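Local coordinates for protein SAHS4 (Ramazzottius varieornatus, PDB 5Z4G) that probably acts as a secreted, heat-soluble molecular shield during desiccation, and binds zinc ions, at residues Y74-S79 with H85-S90; D140-F145 with T151-Y156. All blocks are in the same frame, centred on the assembly; numbering follows the deposited sequence. Where two conformers were deposited one is given.

In the fold
Both contacts pair the strands of an antiparallel beta hairpin in one continuous sheet, whose ten strands and short helices are consistent with the fatty-acid-binding-protein (FABP) family fold. Interaction 1 closes before interaction 2 opens along the chain. It pairs strand 74-79 with strand 86-91, which is outermost in the sheet order, while interaction 2 pairs strands 140-147 and 150-159 further in. Strands 62-66 and 26-30 separate the two hairpins in that order. Their centres lie about 18 Å apart on opposite sides of the chain's centre, and their nearest atoms, about 7 Å apart, do not touch. Interaction 1 contributes ligands to both zinc ions; interaction 2 contributes none and is more deeply buried.

Interaction 1: Y74-S79 with H85-S90; sequences YHVQTS and HKMETS. With ZN (zinc ion), chain D; ZN (zinc ion), chain C.
Val76 and Thr89 face each other as a hydrogen-bonded antiparallel pair, and Thr78 with Met87 forms the next. Four backbone bonds join these pairs, among them Val76 N to Thr89 O at 3.0 Å, and the strand axes run 179° apart, as expected of a regular hairpin ladder. Apolar contacts gather on the face of Val76, Thr78, Met87 and Thr89. There Val76 CG1 lies 3.6 Å from Thr89 CG2, the two side chains alongside each other, and in one of its two conformers Met87 folds back to bring CE to 4.0 Å from Val76 CG1.

Polar contacts occupy the face of His75, Gln77 and Glu88. Gln77 CG is anti to the backbone N (chi1 -179°), and the extended chain carries NE2 to Glu88 OE1 at 2.9 Å, with the acceptor near the amide plane but approached from above the carboxylate plane. An alanine here would remove this donor and is likely to leave Glu88 OE1 without its Gln77 partner and the carboxylate freer to turn. Ser90 CB sits over one face of the His75 imidazole, while water 1 accepts from His75 ND1 (2.8 Å) at the ring edge.

Both histidines bind zinc: His75 NE2 holds one ion at 2.1 Å with Glu68, Glu71, His73 and two waters, and His85 ND1, in one of two conformers, binds the other with His101. Strand 62-66 flanks strand 74-79, with Trp66 stacked on His75 and Tyr65 and Leu63 against Val76 and Thr78.

Interaction 2: D140-F145 with T151-Y156; sequences DLEQTF and TGKRWY
Phe145 lays its ring over Gly152, whose CA is 4.1 Å from the ring centroid and 27° off its normal, with Gly152 O above the same face. Phe145 CG stands between the backbone N and carbonyl carbon, which turns the ring back across the neighbouring strand. On this same buried side of the sheet, Tyr156 OH donates to Gln143 OE1 at 2.7 Å. Gln143 OE1 lies at the edge of the Tyr156 ring, in its plane, whereas the hydroxyl stands 42° out of the amide's carbonyl plane. Arg154 NH1 donates to the same hydroxyl and is hydrogen-bonded to Thr61 OG1; Gln143 NE2 is hydrogen-bonded to Tyr134 OH. Leu141 CD2 packs 3.7 Å from Tyr156 CD1.

Six backbone bonds define a beta hairpin between strands 140-147 and 150-159, consistent with the barrel wall of an FABP-like fold; the axes are 159° apart.

On the other face the threonine methyls are tight, Thr144 CG2 lying 3.5 Å from Thr151 CG2, but the part around Glu142, Lys153 and Trp155 is looser. Glu142 runs beside Trp155 in one of two Trp155 conformers. Glu142 OE1 and Lys153 NZ remain 4.1 Å apart, beyond a salt bridge. At the Asp140 end, water 4 links Asp140 OD1 to Tyr156 O, and Asp140 also forms a salt bridge with Lys157.

Interaction 1: Y74-S79 with H85-S90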
loop_
_atom_site.group_PDB
_atom_site.type_symbol
_atom_site.label_atom_id
_atom_site.label_comp_id
_atom_site.label_asym_id
_atom_site.label_seq_id
_atom_site.Cartn_x
_atom_site.Cartn_y
_atom_site.Cartn_z
ATOM N N TYR A 74 -6.502 8.663 9.925
ATOM C CA TYR A 74 -5.692 7.458 10.062
ATOM C C TYR A 74 -4.244 7.787 9.788
ATOM O O TYR A 74 -3.952 8.762 9.094
ATOM C CB TYR A 74 -6.153 6.381 9.058
ATOM C CG TYR A 74 -7.510 5.826 9.384
ATOM C CD1 TYR A 74 -8.677 6.462 8.947
ATOM C CD2 TYR A 74 -7.636 4.681 10.180
ATOM C CE1 TYR A 74 -9.927 5.965 9.288
ATOM C CE2 TYR A 74 -8.876 4.168 10.510
ATOM C CZ TYR A 74 -10.021 4.812 10.061
ATOM O OH TYR A 74 -11.264 4.322 10.386
ATOM N N HIS A 75 -3.345 6.967 10.321
ATOM C CA HIS A 75 -1.923 7.069 10.017
ATOM C C HIS A 75 -1.436 5.839 9.275
ATOM O O HIS A 75 -1.926 4.725 9.495
ATOM C CB HIS A 75 -1.122 7.191 11.299
ATOM C CG HIS A 75 -1.170 8.550 11.920
ATOM N ND1 HIS A 75 -0.220 9.514 11.662
ATOM C CD2 HIS A 75 -2.051 9.108 12.781
ATOM C CE1 HIS A 75 -0.519 10.613 12.333
ATOM N NE2 HIS A 75 -1.625 10.391 13.022
ATOM N N VAL A 76 -0.454 6.059 8.409
ATOM C CA VAL A 76 0.222 4.985 7.687
ATOM C C VAL A 76 1.718 5.254 7.709
ATOM O O VAL A 76 2.156 6.402 7.595
ATOM C CB VAL A 76 -0.314 4.793 6.234
ATOM C CG1 VAL A 76 -0.215 6.086 5.419
ATOM C CG2 VAL A 76 0.390 3.634 5.517
ATOM N N GLN A 77 2.484 4.180 7.860
ATOM C CA GLN A 77 3.920 4.238 7.800
ATOM C C GLN A 77 4.402 3.017 7.047
ATOM O O GLN A 77 3.967 1.895 7.334
ATOM C CB GLN A 77 4.508 4.274 9.212
ATOM C CG GLN A 77 6.021 4.354 9.271
ATOM C CD GLN A 77 6.525 4.157 10.678
ATOM O OE1 GLN A 77 6.494 3.046 11.214
ATOM N NE2 GLN A 77 6.989 5.237 11.292
ATOM N N THR A 78 5.256 3.241 6.051
ATOM C CA THR A 78 5.937 2.150 5.369
ATOM C C THR A 78 7.431 2.348 5.511
ATOM O O THR A 78 7.933 3.475 5.503
ATOM C CB THR A 78 5.587 2.027 3.868
ATOM O OG1 THR A 78 5.949 3.228 3.182
ATOM C CG2 THR A 78 4.121 1.754 3.664
ATOM N N SER A 79 8.135 1.241 5.665
ATOM C CA SER A 79 9.592 1.266 5.698
ATOM C C SER A 79 10.141 0.057 4.983
ATOM O O SER A 79 9.476 -0.979 4.884
ATOM C CB SER A 79 10.120 1.355 7.132
ATOM O OG SER A 79 9.682 0.267 7.917
ATOM N N HIS A 85 14.108 4.553 1.903
ATOM C CA HIS A 85 12.816 4.746 1.287
ATOM C C HIS A 85 11.809 4.461 2.380
ATOM O O HIS A 85 11.450 3.308 2.646
ATOM C CB HIS A 85 12.634 3.835 0.067
ATOM C CG HIS A 85 13.809 3.826 -0.859
ATOM N ND1 HIS A 85 13.957 4.727 -1.893
ATOM C CD2 HIS A 85 14.906 3.035 -0.892
ATOM C CE1 HIS A 85 15.089 4.479 -2.529
ATOM N NE2 HIS A 85 15.683 3.458 -1.940
ATOM N N LYS A 86 11.432 5.528 3.072
ATOM C CA LYS A 86 10.329 5.475 4.035
ATOM C C LYS A 86 9.194 6.416 3.638
ATOM O O LYS A 86 9.400 7.366 2.878
ATOM C CB LYS A 86 10.831 5.766 5.461
ATOM C CG LYS A 86 11.371 7.174 5.694
ATOM C CD LYS A 86 11.854 7.404 7.126
ATOM C CE LYS A 86 10.738 7.373 8.172
ATOM N NZ LYS A 86 9.659 8.381 7.985
ATOM N N MET A 87 8.005 6.132 4.160
ATOM C CA MET A 87 6.853 7.005 4.002
ATOM C C MET A 87 6.100 7.036 5.322
ATOM O O MET A 87 5.966 6.008 5.983
ATOM C CB MET A 87 5.953 6.506 2.863
ATOM C CG MET A 87 4.744 7.384 2.553
ATOM S SD MET A 87 3.289 6.996 3.550
ATOM C CE MET A 87 2.666 5.560 2.674
ATOM N N GLU A 88 5.614 8.216 5.695
ATOM C CA GLU A 88 4.813 8.390 6.907
ATOM C C GLU A 88 3.868 9.547 6.676
ATOM O O GLU A 88 4.300 10.667 6.421
ATOM C CB GLU A 88 5.707 8.611 8.142
ATOM C CG GLU A 88 4.967 9.037 9.404
ATOM C CD GLU A 88 5.472 8.366 10.666
ATOM O OE1 GLU A 88 6.679 8.045 10.752
ATOM O OE2 GLU A 88 4.649 8.170 11.586
ATOM N N THR A 89 2.575 9.259 6.738
ATOM C CA THR A 89 1.562 10.271 6.483
ATOM C C THR A 89 0.262 9.973 7.231
ATOM O O THR A 89 0.149 8.969 7.943
ATOM C CB THR A 89 1.356 10.512 4.954
ATOM O OG1 THR A 89 0.739 11.787 4.742
ATOM C CG2 THR A 89 0.523 9.418 4.281
ATOM N N SER A 90 -0.696 10.880 7.081
ATOM C CA SER A 90 -2.024 10.720 7.641
ATOM C C SER A 90 -3.035 10.961 6.533
ATOM O O SER A 90 -2.738 11.640 5.550
ATOM C CB SER A 90 -2.242 11.696 8.796
ATOM O OG SER A 90 -1.953 13.019 8.392
HETATM ZN ZN ZN D . 13.350 6.731 -2.337
HETATM ZN ZN ZN C . -2.551 11.825 14.192
HETATM O O HOH W 1 2.009 8.663 10.215
HETATM O O HOH W 2 -1.579 13.509 13.382
HETATM O O HOH W 3 -0.749 11.755 15.650
#

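Interaction 2: D140-F145 with T151-Y156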
loop_
_atom_site.group_PDB
_atom_site.type_symbol
_atom_site.label_atom_id
_atom_site.label_comp_id
_atom_site.label_asym_id
_atom_site.label_seq_id
_atom_site.Cartn_x
_atom_site.Cartn_y
_atom_site.Cartn_z
ATOM N N ASP A 140 -3.224 -12.402 8.458
ATOM C CA ASP A 140 -2.850 -12.356 7.036
ATOM C C ASP A 140 -3.469 -11.185 6.291
ATOM O O ASP A 140 -4.659 -10.895 6.451
ATOM C CB ASP A 140 -3.262 -13.660 6.364
ATOM C CG ASP A 140 -2.631 -14.863 7.025
ATOM O OD1 ASP A 140 -1.385 -14.938 7.043
ATOM O OD2 ASP A 140 -3.374 -15.714 7.553
ATOM N N LEU A 141 -2.650 -10.513 5.486
ATOM C CA LEU A 141 -3.124 -9.420 4.639
ATOM C C LEU A 141 -2.740 -9.667 3.189
ATOM O O LEU A 141 -1.589 -10.015 2.888
ATOM C CB LEU A 141 -2.575 -8.069 5.124
ATOM C CG LEU A 141 -3.084 -6.803 4.399
ATOM C CD1 LEU A 141 -3.239 -5.658 5.393
ATOM C CD2 LEU A 141 -2.179 -6.417 3.242
ATOM N N GLU A 142 -3.715 -9.490 2.294
ATOM C CA GLU A 142 -3.476 -9.517 0.852
ATOM C C GLU A 142 -3.588 -8.094 0.313
ATOM O O GLU A 142 -4.601 -7.426 0.520
ATOM C CB GLU A 142 -4.482 -10.444 0.134
ATOM C CG GLU A 142 -4.143 -10.746 -1.334
ATOM C CD GLU A 142 -5.119 -11.699 -2.030
ATOM O OE1 GLU A 142 -5.178 -11.686 -3.279
ATOM O OE2 GLU A 142 -5.835 -12.470 -1.354
ATOM N N GLN A 143 -2.540 -7.641 -0.364
ATOM C CA GLN A 143 -2.504 -6.335 -1.021
ATOM C C GLN A 143 -2.575 -6.573 -2.528
ATOM O O GLN A 143 -1.667 -7.150 -3.115
ATOM C CB GLN A 143 -1.220 -5.594 -0.632
ATOM C CG GLN A 143 -1.020 -4.232 -1.291
ATOM C CD GLN A 143 0.398 -3.697 -1.125
ATOM O OE1 GLN A 143 1.370 -4.454 -1.169
ATOM N NE2 GLN A 143 0.524 -2.386 -0.964
ATOM N N THR A 144 -3.673 -6.160 -3.137
ATOM C CA THR A 144 -3.881 -6.356 -4.563
ATOM C C THR A 144 -3.691 -4.996 -5.218
ATOM O O THR A 144 -4.197 -4.000 -4.722
ATOM C CB THR A 144 -5.297 -6.939 -4.813
ATOM O OG1 THR A 144 -5.451 -8.153 -4.069
ATOM C CG2 THR A 144 -5.550 -7.252 -6.273
ATOM N N PHE A 145 -2.951 -4.938 -6.319
ATOM C CA PHE A 145 -2.719 -3.667 -7.005
ATOM C C PHE A 145 -2.871 -3.826 -8.506
ATOM O O PHE A 145 -2.318 -4.762 -9.092
ATOM C CB PHE A 145 -1.356 -3.049 -6.638
ATOM C CG PHE A 145 -0.232 -4.039 -6.539
ATOM C CD1 PHE A 145 0.040 -4.686 -5.326
ATOM C CD2 PHE A 145 0.584 -4.305 -7.640
ATOM C CE1 PHE A 145 1.087 -5.589 -5.226
ATOM C CE2 PHE A 145 1.626 -5.212 -7.540
ATOM C CZ PHE A 145 1.876 -5.852 -6.335
ATOM N N THR A 151 -2.812 -6.837 -12.784
ATOM C CA THR A 151 -2.964 -6.989 -11.348
ATOM C C THR A 151 -1.835 -7.824 -10.759
ATOM O O THR A 151 -1.526 -8.912 -11.249
ATOM C CB THR A 151 -4.327 -7.631 -11.021
ATOM O OG1 THR A 151 -5.365 -6.785 -11.511
ATOM C CG2 THR A 151 -4.516 -7.799 -9.529
ATOM N N GLY A 152 -1.220 -7.282 -9.714
ATOM C CA GLY A 152 -0.296 -8.020 -8.866
ATOM C C GLY A 152 -0.885 -8.211 -7.480
ATOM O O GLY A 152 -1.797 -7.496 -7.087
ATOM N N LYS A 153 -0.381 -9.192 -6.742
ATOM C CA LYS A 153 -0.868 -9.450 -5.385
ATOM C C LYS A 153 0.310 -9.736 -4.483
ATOM O O LYS A 153 1.164 -10.557 -4.802
ATOM C CB LYS A 153 -1.861 -10.622 -5.352
ATOM C CG LYS A 153 -3.074 -10.476 -6.261
ATOM C CD LYS A 153 -3.868 -11.765 -6.372
ATOM C CE LYS A 153 -5.014 -11.615 -7.366
ATOM N NZ LYS A 153 -6.035 -12.689 -7.200
ATOM N N ARG A 154 0.356 -9.041 -3.358
ATOM C CA ARG A 154 1.394 -9.264 -2.360
ATOM C C ARG A 154 0.785 -9.635 -1.022
ATOM O O ARG A 154 -0.242 -9.072 -0.613
ATOM C CB ARG A 154 2.233 -8.013 -2.202
ATOM C CG ARG A 154 3.585 -8.282 -1.603
ATOM C CD ARG A 154 4.331 -6.993 -1.480
ATOM N NE ARG A 154 5.749 -7.247 -1.296
ATOM C CZ ARG A 154 6.602 -6.358 -0.809
ATOM N NH1 ARG A 154 6.165 -5.165 -0.419
ATOM N NH2 ARG A 154 7.881 -6.677 -0.686
ATOM N N TRP A 155 1.427 -10.576 -0.333
ATOM C CA TRP A 155 0.966 -11.026 0.977
ATOM C C TRP A 155 1.877 -10.570 2.104
ATOM O O TRP A 155 3.098 -10.485 1.942
ATOM C CB TRP A 155 0.801 -12.548 1.010
ATOM C CG TRP A 155 -0.351 -13.018 0.168
ATOM C CD1 TRP A 155 -1.627 -13.262 0.591
ATOM C CD2 TRP A 155 -0.339 -13.275 -1.241
ATOM N NE1 TRP A 155 -2.411 -13.664 -0.467
ATOM C CE2 TRP A 155 -1.647 -13.682 -1.603
ATOM C CE3 TRP A 155 0.653 -13.210 -2.235
ATOM C CZ2 TRP A 155 -1.992 -14.023 -2.918
ATOM C CZ3 TRP A 155 0.308 -13.551 -3.549
ATOM C CH2 TRP A 155 -1.007 -13.950 -3.873
ATOM N N TYR A 156 1.249 -10.276 3.241
ATOM C CA TYR A 156 1.936 -9.819 4.451
ATOM C C TYR A 156 1.452 -10.626 5.642
ATOM O O TYR A 156 0.312 -11.102 5.646
ATOM C CB TYR A 156 1.619 -8.344 4.741
ATOM C CG TYR A 156 2.068 -7.349 3.693
ATOM C CD1 TYR A 156 1.377 -7.213 2.476
ATOM C CD2 TYR A 156 3.159 -6.509 3.927
ATOM C CE1 TYR A 156 1.794 -6.314 1.519
ATOM C CE2 TYR A 156 3.590 -5.602 2.967
ATOM C CZ TYR A 156 2.886 -5.497 1.770
ATOM O OH TYR A 156 3.256 -4.598 0.783
HETATM O O HOH W 4 0.084 -13.784 4.953
#